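Local structure of protease (5Z6O) at residues Y206-D211 / T273-N278. The protein hydrolyses peptide bonds as a calcium-binding serine protease of the subtilisin family, probably acting on proteins such as casein, gelatin and type IV collagen. Sequence-based numbering, arbitrary orientation.
Sequences YAPGKD and TKLLYN
The outermost strand of the seven-stranded parallel sheet, residues 205-208, gains a parallel neighbour at one point, where Tyr206 forms a single beta bridge with Leu275. The bridge shows how a sheet edge can be covered by a segment that follows it only briefly. Both backbone groups of Tyr206 are used: its N donates to Lys274 O (2.9 Å, N-H...O angle 165°), and its O accepts from Leu276 N (3.0 Å). On the other side of the strand, Ala207 bonds through its backbone to Ala185 and Ser187 of strand 182-187.

The side chains meet on two levels. Leu275 has CG anti to its backbone N (chi1 175°), and chi2 of 61° turns CD1 toward the 206-208 backbone, 3.5 Å from Tyr206 O and 4.1 Å from Tyr206 CB; Pro208 CD is a looser neighbour. The Tyr206 ring presents its edge to segment 273-278, with Lys274 O close to the ring plane and 3.8 Å from CD1, while the phenol OH is held by Ser193. On the other face of the strand, Ala207 CB meets Leu276 CD2 at 4.1 Å, and Leu276 CB lies 3.7 Å from Tyr206 O. Helix 227-245, whose first turn carries Ser228, the probable charge-relay serine, packs against this pair through Val234 and Ala237; helix 11-16 adds Arg15 against Leu275, Trp11 against Pro208 and Ile16 against both Pro208 and Leu276.

Segment 273-278 thus joins the edge strand at a single bridge, in the helix-flanked alpha/beta fold of the subtilases.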
loop_
_atom_site.group_PDB
_atom_site.type_symbol
_atom_site.label_atom_id
_atom_site.label_comp_id
_atom_site.label_asym_id
_atom_site.label_seq_id
_atom_site.Cartn_x
_atom_site.Cartn_y
_atom_site.Cartn_z
ATOM N N TYR A 206 11.807 0.971 1.535
ATOM C CA TYR A 206 11.563 0.259 0.282
ATOM C C TYR A 206 10.591 -0.883 0.515
ATOM O O TYR A 206 10.557 -1.479 1.596
ATOM C CB TYR A 206 12.863 -0.360 -0.300
ATOM C CG TYR A 206 13.738 0.647 -1.038
ATOM C CD1 TYR A 206 14.575 1.545 -0.334
ATOM C CD2 TYR A 206 13.706 0.714 -2.442
ATOM C CE1 TYR A 206 15.356 2.495 -1.038
ATOM C CE2 TYR A 206 14.486 1.641 -3.151
ATOM C CZ TYR A 206 15.301 2.511 -2.450
ATOM O OH TYR A 206 16.047 3.389 -3.201
ATOM N N ALA A 207 9.862 -1.232 -0.548
ATOM C CA ALA A 207 9.084 -2.460 -0.567
ATOM C C ALA A 207 9.090 -2.965 -1.989
ATOM O O ALA A 207 9.358 -2.187 -2.916
ATOM C CB ALA A 207 7.643 -2.222 -0.082
ATOM N N PRO A 208 8.771 -4.241 -2.205
ATOM C CA PRO A 208 8.849 -4.818 -3.555
ATOM C C PRO A 208 7.965 -4.058 -4.523
ATOM O O PRO A 208 6.780 -3.832 -4.257
ATOM C CB PRO A 208 8.350 -6.253 -3.350
ATOM C CG PRO A 208 8.833 -6.590 -1.973
ATOM C CD PRO A 208 8.602 -5.290 -1.175
ATOM N N GLY A 209 8.545 -3.689 -5.667
ATOM C CA GLY A 209 7.813 -2.821 -6.566
ATOM C C GLY A 209 8.013 -3.125 -8.021
ATOM O O GLY A 209 7.396 -2.471 -8.858
ATOM N N LYS A 210 8.882 -4.076 -8.359
ATOM C CA LYS A 210 9.093 -4.415 -9.766
ATOM C C LYS A 210 8.625 -5.828 -10.015
ATOM O O LYS A 210 8.985 -6.754 -9.260
ATOM C CB LYS A 210 10.568 -4.272 -10.159
ATOM C CG LYS A 210 10.834 -4.721 -11.619
ATOM C CD LYS A 210 12.286 -4.429 -12.023
ATOM C CE LYS A 210 12.507 -4.748 -13.508
ATOM N NZ LYS A 210 12.758 -6.187 -13.669
ATOM N N ASP A 211 7.808 -5.995 -11.068
ATOM C CA ASP A 211 7.243 -7.293 -11.461
ATOM C C ASP A 211 6.468 -7.931 -10.315
ATOM O O ASP A 211 6.763 -9.044 -9.871
ATOM C CB ASP A 211 8.322 -8.255 -12.013
ATOM C CG ASP A 211 8.961 -7.713 -13.281
ATOM O OD1 ASP A 211 8.246 -7.102 -14.085
ATOM O OD2 ASP A 211 10.171 -7.854 -13.471
ATOM N N THR A 273 18.253 2.512 3.068
ATOM C CA THR A 273 18.362 1.225 2.412
ATOM C C THR A 273 17.522 0.163 3.111
ATOM O O THR A 273 17.730 -1.021 2.860
ATOM C CB THR A 273 19.822 0.794 2.330
ATOM O OG1 THR A 273 20.325 0.613 3.649
ATOM C CG2 THR A 273 20.627 1.886 1.698
ATOM N N LYS A 274 16.548 0.579 3.925
ATOM C CA LYS A 274 15.687 -0.340 4.670
ATOM C C LYS A 274 14.617 -0.933 3.769
ATOM O O LYS A 274 14.049 -0.242 2.926
ATOM C CB LYS A 274 15.012 0.379 5.845
ATOM C CG LYS A 274 15.974 0.443 7.056
ATOM C CD LYS A 274 15.349 1.041 8.291
ATOM C CE LYS A 274 16.239 0.792 9.538
ATOM N NZ LYS A 274 15.674 -0.213 10.527
ATOM N N LEU A 275 14.391 -2.225 3.942
ATOM C CA LEU A 275 13.431 -2.998 3.149
ATOM C C LEU A 275 12.388 -3.604 4.082
ATOM O O LEU A 275 12.750 -4.213 5.091
ATOM C CB LEU A 275 14.147 -4.123 2.392
ATOM C CG LEU A 275 13.171 -5.071 1.616
ATOM C CD1 LEU A 275 12.376 -4.315 0.551
ATOM C CD2 LEU A 275 14.005 -6.174 0.967
ATOM N N LEU A 276 11.107 -3.507 3.703
ATOM C CA LEU A 276 10.004 -4.058 4.492
ATOM C C LEU A 276 10.273 -5.496 4.931
ATOM O O LEU A 276 10.599 -6.350 4.111
ATOM C CB LEU A 276 8.737 -4.036 3.636
ATOM C CG LEU A 276 7.406 -4.557 4.233
ATOM C CD1 LEU A 276 7.077 -3.749 5.503
ATOM C CD2 LEU A 276 6.311 -4.448 3.147
ATOM N N TYR A 277 10.044 -5.764 6.221
ATOM C CA TYR A 277 10.172 -7.096 6.824
ATOM C C TYR A 277 9.084 -7.244 7.874
ATOM O O TYR A 277 8.913 -6.333 8.686
ATOM C CB TYR A 277 11.548 -7.241 7.468
ATOM C CG TYR A 277 11.736 -8.553 8.165
ATOM C CD1 TYR A 277 11.667 -9.752 7.457
ATOM C CD2 TYR A 277 11.971 -8.601 9.528
ATOM C CE1 TYR A 277 11.830 -10.988 8.130
ATOM C CE2 TYR A 277 12.149 -9.794 10.184
ATOM C CZ TYR A 277 12.070 -10.979 9.493
ATOM O OH TYR A 277 12.241 -12.168 10.178
ATOM N N ASN A 278 8.348 -8.374 7.881
ATOM C CA ASN A 278 7.180 -8.475 8.764
ATOM C C ASN A 278 7.520 -8.961 10.174
ATOM O O ASN A 278 6.610 -9.054 10.995
ATOM C CB ASN A 278 6.059 -9.377 8.131
ATOM C CG ASN A 278 6.386 -10.880 8.135
ATOM O OD1 ASN A 278 5.522 -11.702 7.792
ATOM N ND2 ASN A 278 7.595 -11.241 8.480
#